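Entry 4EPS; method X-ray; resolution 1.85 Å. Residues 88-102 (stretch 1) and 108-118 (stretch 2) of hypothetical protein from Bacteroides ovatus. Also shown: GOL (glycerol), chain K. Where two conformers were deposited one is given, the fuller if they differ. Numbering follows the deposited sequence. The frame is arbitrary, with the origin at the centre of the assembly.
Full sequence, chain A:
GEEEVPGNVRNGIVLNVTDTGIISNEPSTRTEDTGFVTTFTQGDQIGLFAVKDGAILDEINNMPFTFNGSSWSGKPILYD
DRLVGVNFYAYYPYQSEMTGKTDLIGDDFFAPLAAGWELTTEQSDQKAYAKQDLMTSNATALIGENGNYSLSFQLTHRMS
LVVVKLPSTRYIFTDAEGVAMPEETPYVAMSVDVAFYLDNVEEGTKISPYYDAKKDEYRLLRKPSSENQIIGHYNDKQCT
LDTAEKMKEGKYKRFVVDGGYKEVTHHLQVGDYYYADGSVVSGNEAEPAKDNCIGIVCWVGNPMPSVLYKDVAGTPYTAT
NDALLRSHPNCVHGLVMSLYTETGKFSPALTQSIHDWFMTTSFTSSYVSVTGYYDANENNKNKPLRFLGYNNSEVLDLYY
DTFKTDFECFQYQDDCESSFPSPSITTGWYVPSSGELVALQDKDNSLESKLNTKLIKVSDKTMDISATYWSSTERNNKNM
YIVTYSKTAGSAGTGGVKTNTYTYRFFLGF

Stretch 1, residues 88-102: FYAYYPYQSEMTGKT
Stretch 2, residues 108-118: DFFAPLAAGWE

Stretch 1 enters as a β-strand, residues 88–92, passes through a cis peptide bond before P93, and loops back through a type II turn from M98 to K101, where G100 adopts positive phi (73°/10°) and K101 N bonds to M98 O at 2.9 Å. Stretch 2 lies against both strand and returning loop, with CA–CA register K101–L113 at 4.6 Å and T102–F110 at 5.0 Å; together they bury 760 Å².

Stretch 2 opens with a type I turn from D108 to A111, closed by A111 N to D108 O (3.1 Å). The D108 side chain (chi1 t) supports it, OD1 accepting from F110 N at 3.3 Å. F109 (phi/psi −56°/−34°, chi1 t, chi2 77°) points its CA–CB bond toward stretch 1 and places its ring between two partners. Over one face lies the ring of Y89 (chi1 m, chi2 88°) in a face-to-face stack, centroids 4.2 Å apart and planes at 16°; over the opposite face, T102 CB sits 3.9 Å from the F109 ring centroid. T102 CA also approaches F109 O at 3.2 Å, a CA-H···O contact.

F110, the N-cap residue, directs its CA–CB bond away, yet with chi1 m and chi2 −73° its ring end returns to the strand. Y91 CB (chi1 p) covers one face, 4.1 Å from the F110 ring centroid, while selenomethionine M98 (m, m, m) brings CE to the ring edge, 4.1 Å from F110 CE1. Y89 CB lies 3.7 Å from F110 CE2, an apolar contact, and A90 O approaches the same atom, F110 CE2, at 3.5 Å, so the ring meets a backbone carbonyl as well as hydrocarbon.

The helix spans 111–115, with A114 N to F110 O at 3.1 Å and A115 N to A111 O at 2.9 Å. In its first turn, P112 (C-gamma exo) packs CB 3.4 Å from G100 O. L113 N donates a weak hydrogen bond to K101 O (3.2 Å, 123°), the sole direct hydrogen bond between the stretches. L113 (t, p) sets CD2 3.8 Å from both Y91 CD2 and M98 CE, its methyl filling space beside them. K101 (m, m, t, t) reaches along the helix; a water accepts from K101 NZ at 2.9 Å and donates to L113 O at 2.8 Å. At G116, an ideal CB would fall 3.0 Å from K101 NZ, a clash that glycine avoids.

W117 (chi1 t, chi2 −107°) carries CH2 to 3.7 Å from P93 CD. Q95 NE2, held by P93 O at 3.0 Å, meets the indole edge, also 3.7 Å from W117 CH2. Glycerol covers one indole face, and E118 N donates to its O3 at 2.7 Å.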

# COMPACT_ATOMS: atom_id res chain seq x y z
N PHE A 88 12.78 25.42 -55.52
CA PHE A 88 13.87 25.05 -54.63
C PHE A 88 13.56 23.72 -53.97
O PHE A 88 12.39 23.44 -53.68
CB PHE A 88 14.17 26.13 -53.55
CG PHE A 88 14.66 27.44 -54.13
CD1 PHE A 88 13.77 28.41 -54.57
CD2 PHE A 88 16.03 27.68 -54.27
CE1 PHE A 88 14.23 29.61 -55.12
CE2 PHE A 88 16.48 28.90 -54.78
CZ PHE A 88 15.58 29.85 -55.21
N TYR A 89 14.60 22.92 -53.73
CA TYR A 89 14.46 21.59 -53.11
C TYR A 89 15.52 21.40 -52.07
O TYR A 89 16.66 21.81 -52.29
CB TYR A 89 14.63 20.46 -54.16
CG TYR A 89 13.62 20.48 -55.27
CD1 TYR A 89 13.83 21.23 -56.42
CD2 TYR A 89 12.46 19.72 -55.19
CE1 TYR A 89 12.90 21.25 -57.46
CE2 TYR A 89 11.52 19.72 -56.23
CZ TYR A 89 11.76 20.47 -57.36
OH TYR A 89 10.86 20.46 -58.39
N ALA A 90 15.19 20.73 -50.96
CA ALA A 90 16.22 20.44 -49.96
C ALA A 90 16.10 19.00 -49.49
O ALA A 90 15.01 18.42 -49.51
CB ALA A 90 16.12 21.39 -48.78
N TYR A 91 17.22 18.43 -49.05
CA TYR A 91 17.22 17.07 -48.49
C TYR A 91 18.21 16.99 -47.36
O TYR A 91 19.19 17.75 -47.29
CB TYR A 91 17.53 15.99 -49.57
CG TYR A 91 18.99 15.95 -49.94
CD1 TYR A 91 19.55 16.94 -50.75
CD2 TYR A 91 19.85 15.00 -49.40
CE1 TYR A 91 20.91 16.95 -51.06
CE2 TYR A 91 21.22 15.03 -49.65
CZ TYR A 91 21.74 15.99 -50.50
OH TYR A 91 23.09 16.05 -50.75
N TYR A 92 17.98 16.00 -46.51
CA TYR A 92 18.82 15.65 -45.38
C TYR A 92 19.02 14.12 -45.38
O TYR A 92 18.02 13.43 -45.56
CB TYR A 92 18.11 16.09 -44.07
CG TYR A 92 18.84 15.59 -42.84
CD1 TYR A 92 18.58 14.32 -42.31
CD2 TYR A 92 19.85 16.35 -42.25
CE1 TYR A 92 19.31 13.82 -41.24
CE2 TYR A 92 20.57 15.87 -41.15
CZ TYR A 92 20.29 14.60 -40.66
OH TYR A 92 21.00 14.13 -39.59
N PRO A 93 20.19 13.57 -44.98
CA PRO A 93 21.46 14.26 -44.70
C PRO A 93 22.24 14.50 -45.98
O PRO A 93 22.22 13.65 -46.88
CB PRO A 93 22.18 13.28 -43.76
CG PRO A 93 21.69 11.90 -44.22
CD PRO A 93 20.32 12.10 -44.84
N TYR A 94 22.93 15.64 -46.05
CA TYR A 94 23.75 16.03 -47.19
C TYR A 94 24.69 14.91 -47.60
O TYR A 94 25.33 14.29 -46.74
CB TYR A 94 24.57 17.29 -46.82
CG TYR A 94 25.64 17.65 -47.84
CD1 TYR A 94 25.30 18.29 -49.02
CD2 TYR A 94 26.98 17.38 -47.59
CE1 TYR A 94 26.27 18.61 -49.97
CE2 TYR A 94 27.97 17.71 -48.53
CZ TYR A 94 27.61 18.32 -49.72
OH TYR A 94 28.57 18.64 -50.64
N GLN A 95 24.78 14.66 -48.92
CA GLN A 95 25.66 13.68 -49.57
C GLN A 95 26.57 14.44 -50.53
O GLN A 95 26.06 15.25 -51.32
CB GLN A 95 24.83 12.62 -50.34
CG GLN A 95 23.77 11.86 -49.51
CD GLN A 95 24.36 11.00 -48.43
OE1 GLN A 95 25.09 10.03 -48.69
NE2 GLN A 95 24.06 11.31 -47.18
N SER A 96 27.89 14.23 -50.45
CA SER A 96 28.89 14.85 -51.33
C SER A 96 28.63 14.50 -52.79
O SER A 96 28.83 15.35 -53.67
CB SER A 96 30.30 14.40 -50.97
OG SER A 96 30.78 15.11 -49.84
N GLU A 97 28.15 13.27 -53.06
CA GLU A 97 27.88 12.81 -54.42
C GLU A 97 26.37 12.70 -54.67
O GLU A 97 25.70 11.89 -54.03
CB GLU A 97 28.61 11.47 -54.71
CG GLU A 97 28.54 11.01 -56.16
CD GLU A 97 29.25 11.90 -57.17
OE1 GLU A 97 28.62 12.85 -57.68
OE2 GLU A 97 30.44 11.63 -57.46
N MSE A 98 25.85 13.50 -55.59
CA MSE A 98 24.42 13.48 -55.92
C MSE A 98 24.21 13.24 -57.42
O MSE A 98 23.08 13.33 -57.90
CB MSE A 98 23.72 14.76 -55.44
CG MSE A 98 23.52 14.79 -53.92
SE MSE A 98 22.28 13.42 -53.33
CE MSE A 98 20.60 14.22 -53.99
N THR A 99 25.28 12.86 -58.14
CA THR A 99 25.15 12.56 -59.58
C THR A 99 24.17 11.40 -59.77
O THR A 99 24.33 10.35 -59.13
CB THR A 99 26.54 12.29 -60.23
OG1 THR A 99 27.39 13.41 -59.98
CG2 THR A 99 26.44 12.06 -61.73
N GLY A 100 23.15 11.63 -60.58
CA GLY A 100 22.11 10.66 -60.89
C GLY A 100 21.13 10.41 -59.76
O GLY A 100 20.30 9.50 -59.86
N LYS A 101 21.18 11.23 -58.68
CA LYS A 101 20.27 11.02 -57.56
C LYS A 101 19.02 11.94 -57.60
O LYS A 101 18.18 11.87 -56.70
CB LYS A 101 21.02 11.17 -56.22
CG LYS A 101 22.18 10.19 -56.03
CD LYS A 101 21.73 8.75 -56.10
CE LYS A 101 22.74 7.77 -55.55
NZ LYS A 101 22.17 6.40 -55.51
N THR A 102 18.89 12.76 -58.66
CA THR A 102 17.74 13.66 -58.82
C THR A 102 17.02 13.37 -60.14
O THR A 102 17.62 12.83 -61.06
CB THR A 102 18.17 15.14 -58.71
OG1 THR A 102 19.11 15.42 -59.73
CG2 THR A 102 18.77 15.48 -57.33
N ASP A 108 8.63 13.52 -58.81
CA ASP A 108 9.35 13.39 -57.54
C ASP A 108 10.85 13.64 -57.79
O ASP A 108 11.56 12.74 -58.23
CB ASP A 108 9.09 12.02 -56.89
CG ASP A 108 9.85 11.72 -55.60
OD1 ASP A 108 10.46 12.67 -55.03
OD2 ASP A 108 9.86 10.56 -55.18
N PHE A 109 11.32 14.87 -57.48
CA PHE A 109 12.72 15.25 -57.73
C PHE A 109 13.75 14.33 -57.06
O PHE A 109 14.83 14.16 -57.60
CB PHE A 109 12.95 16.70 -57.28
CG PHE A 109 14.32 17.29 -57.58
CD1 PHE A 109 14.64 17.72 -58.86
CD2 PHE A 109 15.25 17.48 -56.56
CE1 PHE A 109 15.89 18.29 -59.13
CE2 PHE A 109 16.48 18.09 -56.83
CZ PHE A 109 16.79 18.50 -58.11
N PHE A 110 13.45 13.79 -55.86
CA PHE A 110 14.42 12.94 -55.17
C PHE A 110 14.10 11.42 -55.27
O PHE A 110 14.65 10.63 -54.50
CB PHE A 110 14.54 13.36 -53.70
CG PHE A 110 15.14 14.74 -53.48
CD1 PHE A 110 16.50 14.96 -53.68
CD2 PHE A 110 14.36 15.78 -53.00
CE1 PHE A 110 17.07 16.22 -53.43
CE2 PHE A 110 14.92 17.04 -52.76
CZ PHE A 110 16.28 17.25 -52.95
N ALA A 111 13.24 11.02 -56.23
CA ALA A 111 12.90 9.60 -56.43
C ALA A 111 14.16 8.69 -56.54
O ALA A 111 14.19 7.69 -55.81
CB ALA A 111 12.01 9.43 -57.67
N PRO A 112 15.23 9.02 -57.33
CA PRO A 112 16.40 8.11 -57.38
C PRO A 112 17.21 8.05 -56.08
O PRO A 112 17.76 7.01 -55.75
CB PRO A 112 17.26 8.69 -58.51
CG PRO A 112 16.30 9.57 -59.31
CD PRO A 112 15.41 10.15 -58.27
N LEU A 113 17.29 9.17 -55.34
CA LEU A 113 17.98 9.19 -54.05
C LEU A 113 17.30 8.21 -53.09
O LEU A 113 17.96 7.38 -52.49
CB LEU A 113 17.98 10.62 -53.48
CG LEU A 113 18.59 10.84 -52.09
CD1 LEU A 113 20.11 10.51 -52.08
CD2 LEU A 113 18.32 12.28 -51.63
N ALA A 114 15.95 8.27 -53.03
CA ALA A 114 15.17 7.39 -52.17
C ALA A 114 15.24 5.93 -52.64
O ALA A 114 15.45 5.05 -51.81
CB ALA A 114 13.72 7.87 -52.13
N ALA A 115 15.13 5.69 -53.96
CA ALA A 115 15.20 4.33 -54.53
C ALA A 115 16.53 3.62 -54.24
O ALA A 115 16.52 2.43 -53.92
CB ALA A 115 14.95 4.38 -56.04
N GLY A 116 17.65 4.34 -54.32
CA GLY A 116 18.96 3.77 -54.06
C GLY A 116 19.47 3.88 -52.63
O GLY A 116 20.60 3.48 -52.34
N TRP A 117 18.64 4.43 -51.71
CA TRP A 117 19.06 4.64 -50.32
C TRP A 117 19.31 3.30 -49.64
O TRP A 117 18.40 2.47 -49.54
CB TRP A 117 18.01 5.48 -49.56
CG TRP A 117 18.52 6.05 -48.26
CD1 TRP A 117 18.19 5.64 -47.01
CD2 TRP A 117 19.40 7.17 -48.10
NE1 TRP A 117 18.82 6.42 -46.07
CE2 TRP A 117 19.58 7.37 -46.71
CE3 TRP A 117 20.06 8.03 -49.01
CZ2 TRP A 117 20.38 8.40 -46.20
CZ3 TRP A 117 20.87 9.04 -48.50
CH2 TRP A 117 21.02 9.22 -47.11
N GLU A 118 20.55 3.08 -49.21
CA GLU A 118 20.97 1.83 -48.56
C GLU A 118 20.85 1.97 -47.05
O GLU A 118 21.59 2.75 -46.43
CB GLU A 118 22.40 1.44 -48.98
CG GLU A 118 22.57 1.24 -50.48
CD GLU A 118 23.99 0.94 -50.94
OE1 GLU A 118 24.91 1.71 -50.59
OE2 GLU A 118 24.16 -0.06 -51.67
C1 GOL K . 23.01 5.84 -46.38
O1 GOL K . 23.67 5.97 -45.13
C2 GOL K . 23.99 5.89 -47.52
O2 GOL K . 24.85 7.02 -47.36
C3 GOL K . 23.29 6.02 -48.85
O3 GOL K . 22.64 4.81 -49.23
O HOH W 1 20.61 6.84 -53.07